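Local structure of aryl acylamidase (bacterium CSBL00001, 4YJ6) at residues L309-S314 and F382-G387; G272-Y277 and D393-P398. The protein probably hydrolyses the amide bond of N-acylated aromatic amines, as an aryl acylamidase of the amidase signature family. All coordinates share one frame; numbering follows the deposited sequence.

Interaction 2 is core and interaction 1 lies nearer the surface, with centres about 12 Å apart. Interaction 2 pairs two parallel strands of the large mixed sheet through backbone hydrogen bonds. Interaction 1 joins a loop to helix 368-389 by apolar side-chain contacts and one bridging water. The two share a chain path: helix 368-389 runs into strand 394-398, and the segments of interaction 1 fall within the loop that interaction 2 closes. They also touch. Met385 SE lies 4.0 Å from Leu395 CD2, and Leu309 CD2 lies 4.1 Å from Tyr277 CD1. Leu309, Met385, Tyr277 and Leu395 thus form one apolar patch between helix and sheet.

Interaction 1: residues L309-S314 and F382-G387; sequences LGIPYS and FDCMNG
This is a small, partly buried loop-to-helix contact, in which Leu309, Ile311 and Pro312 pack against Cys384 and Met385, a selenomethionine. The loop 309-314 leads from strand 303-306 into helix 315-339. Cys384 carries most of the contact on the helix side. Its SG is anti to the carbonyl carbon (chi1 -72°) and reaches the bend of the loop. There SG sits by two carbonyl oxygens, Leu309 O at 3.6 Å and Gly310 O, and lies 3.8 Å from Ile311 CA and 4.2 Å from Pro312 CD. Cys384 CB meets Leu309 O at 3.6 Å and also approaches Ile311 CG1. Leu309 CD2 packs on Met385 SE at 4.1 Å, and the two side chains cross obliquely. The Met385 chain leaves its helix away from the loop but bends at chi2 (-72°), and its SE and CE both lie near CD2. One water donates to Leu309 O at 3.0 Å and to Cys384 O at 2.8 Å. At the end of the loop, Ser314 is at the N-cap of helix 315-339. Ile311 and Tyr313 touch Met318 of that helix, Pro312 and Tyr313 rest on Thr380 of helix 368-389, and Met385 reaches Leu435 and Ser439 of helix 434-439.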
ATOM      1  N   LEU A 309     -16.815 -15.821   9.282  1.00 13.33           N
ATOM      2  CA  LEU A 309     -17.216 -14.457   9.619  1.00 15.75           C
ATOM      3  C   LEU A 309     -18.718 -14.236   9.551  1.00 15.94           C
ATOM      4  O   LEU A 309     -19.240 -13.341  10.204  1.00 14.42           O
ATOM      5  CB  LEU A 309     -16.546 -13.462   8.677  1.00 14.67           C
ATOM      6  CG  LEU A 309     -15.219 -12.967   9.233  1.00 18.43           C
ATOM      7  CD1 LEU A 309     -14.171 -14.098   9.085  1.00 18.33           C
ATOM      8  CD2 LEU A 309     -14.812 -11.706   8.510  1.00 16.51           C
ATOM      9  N   GLY A 310     -19.417 -15.051   8.759  1.00 13.47           N
ATOM     10  CA  GLY A 310     -20.849 -14.896   8.634  1.00 13.41           C
ATOM     11  C   GLY A 310     -21.324 -13.626   7.922  1.00 15.60           C
ATOM     12  O   GLY A 310     -22.400 -13.101   8.229  1.00 14.31           O
ATOM     13  N   ILE A 311     -20.546 -13.153   6.955  1.00 13.70           N
ATOM     14  CA  ILE A 311     -20.927 -11.959   6.188  1.00 13.86           C
ATOM     15  C   ILE A 311     -22.192 -12.282   5.355  1.00 16.42           C
ATOM     16  O   ILE A 311     -22.184 -13.228   4.581  1.00 14.55           O
ATOM     17  CB  ILE A 311     -19.781 -11.572   5.240  1.00 14.96           C
ATOM     18  CG1 ILE A 311     -18.567 -11.052   6.052  1.00 13.96           C
ATOM     19  CG2 ILE A 311     -20.263 -10.512   4.258  1.00 14.49           C
ATOM     20  CD1 ILE A 311     -17.284 -10.929   5.195  1.00 14.15           C
ATOM     21  N   PRO A 312     -23.284 -11.524   5.539  1.00 15.42           N
ATOM     22  CA  PRO A 312     -24.549 -11.893   4.869  1.00 16.17           C
ATOM     23  C   PRO A 312     -24.767 -11.231   3.515  1.00 19.93           C
ATOM     24  O   PRO A 312     -25.778 -11.481   2.840  1.00 19.89           O
ATOM     25  CB  PRO A 312     -25.606 -11.423   5.856  1.00 18.93           C
ATOM     26  CG  PRO A 312     -24.970 -10.171   6.444  1.00 17.38           C
ATOM     27  CD  PRO A 312     -23.501 -10.523   6.600  1.00 15.80           C
ATOM     28  N   TYR A 313     -23.811 -10.413   3.108  1.00 15.81           N
ATOM     29  CA  TYR A 313     -23.837  -9.780   1.795  1.00 14.94           C
ATOM     30  C   TYR A 313     -23.025 -10.612   0.810  1.00 16.17           C
ATOM     31  O   TYR A 313     -22.095 -11.298   1.199  1.00 18.80           O
ATOM     32  CB  TYR A 313     -23.221  -8.362   1.894  1.00 15.72           C
ATOM     33  CG  TYR A 313     -24.132  -7.383   2.616  1.00 15.94           C
ATOM     34  CD1 TYR A 313     -24.020  -7.154   4.002  1.00 17.50           C
ATOM     35  CD2 TYR A 313     -25.092  -6.662   1.905  1.00 19.64           C
ATOM     36  CE1 TYR A 313     -24.876  -6.237   4.657  1.00 15.40           C
ATOM     37  CE2 TYR A 313     -25.937  -5.730   2.544  1.00 20.32           C
ATOM     38  CZ  TYR A 313     -25.817  -5.527   3.916  1.00 19.57           C
ATOM     39  OH  TYR A 313     -26.689  -4.616   4.515  1.00 18.69           O
ATOM     40  N   SER A 314     -23.357 -10.542  -0.477  1.00 14.86           N
ATOM     41  CA  SER A 314     -22.519 -11.168  -1.486  1.00 17.45           C
ATOM     42  C   SER A 314     -21.283 -10.308  -1.744  1.00 15.34           C
ATOM     43  O   SER A 314     -21.270  -9.105  -1.478  1.00 13.00           O
ATOM     44  CB  SER A 314     -23.269 -11.321  -2.815  1.00 15.91           C
ATOM     45  OG  SER A 314     -23.475 -10.048  -3.386  1.00 14.79           O
ATOM     46  N   PHE A 382     -18.053  -4.517   9.501  1.00 10.53           N
ATOM     47  CA  PHE A 382     -17.374  -4.134  10.728  1.00 11.93           C
ATOM     48  C   PHE A 382     -17.772  -5.073  11.862  1.00 11.01           C
ATOM     49  O   PHE A 382     -16.902  -5.580  12.561  1.00 11.21           O
ATOM     50  CB  PHE A 382     -17.752  -2.668  10.988  1.00 11.01           C
ATOM     51  CG  PHE A 382     -17.380  -2.117  12.341  1.00 11.18           C
ATOM     52  CD1 PHE A 382     -16.062  -1.856  12.685  1.00 11.32           C
ATOM     53  CD2 PHE A 382     -18.387  -1.714  13.221  1.00 10.83           C
ATOM     54  CE1 PHE A 382     -15.749  -1.239  13.931  1.00 10.91           C
ATOM     55  CE2 PHE A 382     -18.087  -1.083  14.456  1.00 12.35           C
ATOM     56  CZ  PHE A 382     -16.757  -0.844  14.805  1.00 11.93           C
ATOM     57  N   ASP A 383     -19.069  -5.342  12.026  1.00 10.18           N
ATOM     58  CA  ASP A 383     -19.491  -6.152  13.167  1.00 12.59           C
ATOM     59  C   ASP A 383     -19.097  -7.623  12.948  1.00 12.64           C
ATOM     60  O   ASP A 383     -18.832  -8.342  13.914  1.00 12.66           O
ATOM     61  CB  ASP A 383     -21.005  -6.023  13.396  1.00 12.75           C
ATOM     62  CG  ASP A 383     -21.362  -4.835  14.275  1.00 16.44           C
ATOM     63  OD1 ASP A 383     -20.476  -4.344  14.997  1.00 15.50           O
ATOM     64  OD2 ASP A 383     -22.519  -4.403  14.223  1.00 15.28           O
ATOM     65  N   CYS A 384     -18.996  -8.059  11.690  1.00 11.66           N
ATOM     66  CA  CYS A 384     -18.551  -9.440  11.430  1.00 12.51           C
ATOM     67  C   CYS A 384     -17.089  -9.567  11.813  1.00 13.92           C
ATOM     68  O   CYS A 384     -16.675 -10.543  12.406  1.00 13.58           O
ATOM     69  CB  CYS A 384     -18.731  -9.830   9.968  1.00 11.37           C
ATOM     70  SG  CYS A 384     -20.490 -10.074   9.485  1.00 15.13           S
HETATM   71  N   MSE A 385     -16.296  -8.545  11.502  1.00 11.03           N
HETATM   72  CA  MSE A 385     -14.901  -8.556  11.950  1.00 13.44           C
HETATM   73  C   MSE A 385     -14.825  -8.557  13.468  1.00 12.05           C
HETATM   74  O   MSE A 385     -14.042  -9.312  14.072  1.00 13.61           O
HETATM   75  CB  MSE A 385     -14.183  -7.307  11.466  1.00 14.76           C
HETATM   76  CG  MSE A 385     -13.847  -7.378  10.059  1.00 19.03           C
HETATM   77 SE   MSE A 385     -12.363  -8.665   9.834  1.00 35.94          SE
HETATM   78  CE  MSE A 385     -12.303  -8.427   7.889  1.00 19.13           C
ATOM     79  N   ASN A 386     -15.630  -7.708  14.092  1.00 12.03           N
ATOM     80  CA  ASN A 386     -15.608  -7.602  15.542  1.00 12.39           C
ATOM     81  C   ASN A 386     -15.981  -8.948  16.197  1.00 13.11           C
ATOM     82  O   ASN A 386     -15.473  -9.280  17.258  1.00 12.32           O
ATOM     83  CB  ASN A 386     -16.592  -6.531  16.030  1.00 14.84           C
ATOM     84  CG  ASN A 386     -16.065  -5.105  15.817  1.00 15.27           C
ATOM     85  OD1 ASN A 386     -16.843  -4.158  15.588  1.00 19.64           O
ATOM     86  ND2 ASN A 386     -14.780  -4.964  15.850  1.00 11.05           N
ATOM     87  N   GLY A 387     -16.885  -9.684  15.575  1.00 12.92           N
ATOM     88  CA  GLY A 387     -17.285 -10.989  16.118  1.00 14.02           C
ATOM     89  C   GLY A 387     -16.097 -11.938  16.173  1.00 16.54           C
ATOM     90  O   GLY A 387     -15.981 -12.755  17.080  1.00 15.66           O
TER
HETATM   91  O   HOH W   1     -18.226 -12.748  12.959  1.00 14.51           O

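Interaction 2: residues G272-Y277 and D393-P398; sequences GLTLNY and DLLLAP
Two neighbouring parallel strands of the large mixed sheet pair here, with Gly272 beside Leu395 and Leu273 beside Leu396. Three backbone hydrogen bonds join them. Gly272 N donates to Leu394 O at 2.9 Å, and Leu396 N returns to Gly272 O at 2.8 Å. Thr274 N donates to Leu396 O at 2.9 Å. Leu395 CD1 bends back over the Gly272 backbone, 3.5 Å from Gly272 O, where glycine has no side chain to meet it. On the face opposite Leu395, Leu273 CD1 packs against Leu396 CB at 3.9 Å. Strand 394-398 lies between 270-273 and antiparallel 454-462. Strand 270-273, helix 284-299 and edge strand 303-306 form a beta-alpha-beta crossover, whose helix packs on the Leu273 and Leu396 face through Ala294 and Phe297. This belongs to the mixed sheet with flanking helices of the amidase signature fold. Beyond Thr274 the chain turns away from the sheet. Thr274 OG1 is anti to its backbone N (chi1 179°) and accepts weak bonds from Asn276 N and Tyr277 N. Thr274 CG2 lies over one face of the Tyr277 ring, toward the rim, and meets Ala397 CB at 3.7 Å. Ala397 CB approaches the same ring obliquely, 3.4 Å from Tyr277 CZ. A water at the ring edge, in plane, hydrogen-bonds to Tyr277 OH and donates to Pro398 O. Pro398 CG meets Leu275 O at 3.3 Å.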
ATOM      1  N   GLY A 272      -7.636 -17.114  14.156  1.00 11.55           N
ATOM      2  CA  GLY A 272      -8.676 -17.599  13.261  1.00 13.60           C
ATOM      3  C   GLY A 272      -8.168 -17.590  11.833  1.00 14.96           C
ATOM      4  O   GLY A 272      -7.284 -16.805  11.503  1.00 12.71           O
ATOM      5  N   LEU A 273      -8.660 -18.533  11.013  1.00 12.34           N
ATOM      6  CA  LEU A 273      -8.198 -18.674   9.625  1.00 12.36           C
ATOM      7  C   LEU A 273      -9.419 -18.722   8.703  1.00 13.13           C
ATOM      8  O   LEU A 273     -10.405 -19.411   8.994  1.00 11.94           O
ATOM      9  CB  LEU A 273      -7.392 -19.984   9.483  1.00 11.43           C
ATOM     10  CG  LEU A 273      -7.018 -20.383   8.063  1.00 13.09           C
ATOM     11  CD1 LEU A 273      -6.114 -19.344   7.423  1.00 13.56           C
ATOM     12  CD2 LEU A 273      -6.341 -21.792   8.080  1.00 14.25           C
ATOM     13  N   THR A 274      -9.384 -17.960   7.608  1.00 12.48           N
ATOM     14  CA  THR A 274     -10.401 -18.111   6.557  1.00 12.35           C
ATOM     15  C   THR A 274      -9.708 -18.121   5.212  1.00 16.39           C
ATOM     16  O   THR A 274      -8.744 -17.392   5.011  1.00 13.41           O
ATOM     17  CB  THR A 274     -11.437 -16.981   6.597  1.00 13.39           C
ATOM     18  OG1 THR A 274     -12.384 -17.171   5.539  1.00 14.46           O
ATOM     19  CG2 THR A 274     -10.755 -15.556   6.489  1.00 15.08           C
ATOM     20  N   LEU A 275     -10.156 -18.967   4.284  1.00 12.86           N
ATOM     21  CA  LEU A 275      -9.540 -18.967   2.962  1.00 12.19           C
ATOM     22  C   LEU A 275     -10.261 -18.088   1.945  1.00 12.89           C
ATOM     23  O   LEU A 275      -9.772 -17.903   0.843  1.00 14.26           O
ATOM     24  CB  LEU A 275      -9.396 -20.415   2.445  1.00 15.52           C
ATOM     25  CG  LEU A 275      -8.588 -21.283   3.419  1.00 16.55           C
ATOM     26  CD1 LEU A 275      -8.567 -22.737   2.922  1.00 19.09           C
ATOM     27  CD2 LEU A 275      -7.154 -20.753   3.626  1.00 17.26           C
ATOM     28  N   ASN A 276     -11.421 -17.529   2.297  1.00 13.10           N
ATOM     29  CA  ASN A 276     -12.172 -16.726   1.350  1.00 14.29           C
ATOM     30  C   ASN A 276     -13.206 -15.828   2.011  1.00 14.12           C
ATOM     31  O   ASN A 276     -14.061 -15.264   1.324  1.00 13.17           O
ATOM     32  CB  ASN A 276     -12.893 -17.663   0.348  1.00 16.10           C
ATOM     33  CG  ASN A 276     -13.807 -18.658   1.034  1.00 19.85           C
ATOM     34  OD1 ASN A 276     -14.077 -18.590   2.241  1.00 14.75           O
ATOM     35  ND2 ASN A 276     -14.243 -19.669   0.256  1.00 31.01           N
ATOM     36  N   TYR A 277     -13.078 -15.639   3.335  1.00 13.96           N
ATOM     37  CA  TYR A 277     -14.043 -14.867   4.126  1.00 13.98           C
ATOM     38  C   TYR A 277     -15.471 -15.335   3.916  1.00 16.34           C
ATOM     39  O   TYR A 277     -16.424 -14.589   4.179  1.00 15.20           O
ATOM     40  CB  TYR A 277     -13.952 -13.357   3.805  1.00 12.02           C
ATOM     41  CG  TYR A 277     -12.603 -12.703   4.044  1.00 12.24           C
ATOM     42  CD1 TYR A 277     -12.273 -12.155   5.300  1.00 14.30           C
ATOM     43  CD2 TYR A 277     -11.689 -12.571   3.036  1.00 13.01           C
ATOM     44  CE1 TYR A 277     -11.043 -11.490   5.522  1.00 14.16           C
ATOM     45  CE2 TYR A 277     -10.450 -11.880   3.238  1.00 14.26           C
ATOM     46  CZ  TYR A 277     -10.133 -11.355   4.491  1.00 14.78           C
ATOM     47  OH  TYR A 277      -8.913 -10.691   4.676  1.00 12.40           O
ATOM     48  N   ASP A 393      -7.311 -13.589  18.729  1.00 13.67           N
ATOM     49  CA  ASP A 393      -6.295 -12.552  18.761  1.00 15.52           C
ATOM     50  C   ASP A 393      -5.885 -12.063  17.368  1.00 14.50           C
ATOM     51  O   ASP A 393      -5.413 -10.955  17.235  1.00 18.04           O
ATOM     52  CB  ASP A 393      -5.047 -13.076  19.502  1.00 18.99           C
ATOM     53  CG  ASP A 393      -5.365 -13.530  20.915  1.00 21.64           C
ATOM     54  OD1 ASP A 393      -5.925 -12.719  21.685  1.00 24.20           O
ATOM     55  OD2 ASP A 393      -5.093 -14.693  21.261  1.00 19.16           O
ATOM     56  N   LEU A 394      -6.052 -12.884  16.342  1.00 12.14           N
ATOM     57  CA  LEU A 394      -5.584 -12.565  14.999  1.00 10.63           C
ATOM     58  C   LEU A 394      -6.484 -13.278  14.022  1.00 12.23           C
ATOM     59  O   LEU A 394      -7.063 -14.294  14.376  1.00 11.85           O
ATOM     60  CB  LEU A 394      -4.160 -13.079  14.764  1.00 13.38           C
ATOM     61  CG  LEU A 394      -3.007 -12.389  15.486  1.00 19.95           C
ATOM     62  CD1 LEU A 394      -1.763 -13.303  15.419  1.00 21.14           C
ATOM     63  CD2 LEU A 394      -2.691 -10.983  14.900  1.00 12.94           C
ATOM     64  N   LEU A 395      -6.572 -12.760  12.800  1.00 10.90           N
ATOM     65  CA  LEU A 395      -7.287 -13.447  11.731  1.00 11.38           C
ATOM     66  C   LEU A 395      -6.343 -13.522  10.541  1.00 12.70           C
ATOM     67  O   LEU A 395      -5.715 -12.523  10.184  1.00 12.65           O
ATOM     68  CB  LEU A 395      -8.541 -12.675  11.346  1.00 10.76           C
ATOM     69  CG  LEU A 395      -9.335 -13.165  10.138  1.00 11.83           C
ATOM     70  CD1 LEU A 395      -9.804 -14.579  10.404  1.00 10.94           C
ATOM     71  CD2 LEU A 395     -10.508 -12.209   9.894  1.00 14.63           C
ATOM     72  N   LEU A 396      -6.231 -14.699   9.947  1.00  9.33           N
ATOM     73  CA  LEU A 396      -5.426 -14.903   8.738  1.00 11.13           C
ATOM     74  C   LEU A 396      -6.337 -15.144   7.551  1.00 12.92           C
ATOM     75  O   LEU A 396      -7.351 -15.828   7.673  1.00 11.41           O
ATOM     76  CB  LEU A 396      -4.525 -16.135   8.882  1.00 11.06           C
ATOM     77  CG  LEU A 396      -3.637 -16.155  10.107  1.00 10.56           C
ATOM     78  CD1 LEU A 396      -2.898 -17.500  10.165  1.00 12.85           C
ATOM     79  CD2 LEU A 396      -2.672 -14.964  10.030  1.00 10.77           C
ATOM     80  N   ALA A 397      -5.925 -14.661   6.390  1.00 12.10           N
ATOM     81  CA  ALA A 397      -6.664 -14.879   5.141  1.00 12.06           C
ATOM     82  C   ALA A 397      -5.672 -14.700   4.010  1.00 12.94           C
ATOM     83  O   ALA A 397      -4.595 -14.179   4.233  1.00 12.38           O
ATOM     84  CB  ALA A 397      -7.845 -13.856   5.018  1.00 13.00           C
ATOM     85  N   PRO A 398      -6.009 -15.137   2.784  1.00 11.33           N
ATOM     86  CA  PRO A 398      -5.161 -14.733   1.662  1.00 11.46           C
ATOM     87  C   PRO A 398      -5.338 -13.233   1.467  1.00 12.24           C
ATOM     88  O   PRO A 398      -6.447 -12.729   1.633  1.00 12.32           O
ATOM     89  CB  PRO A 398      -5.753 -15.479   0.440  1.00 11.70           C
ATOM     90  CG  PRO A 398      -6.758 -16.508   1.037  1.00 11.56           C
ATOM     91  CD  PRO A 398      -7.215 -15.872   2.352  1.00 13.89           C
TER
HETATM   92  O   HOH W   2      -7.517 -10.404   2.337  1.00 12.44           O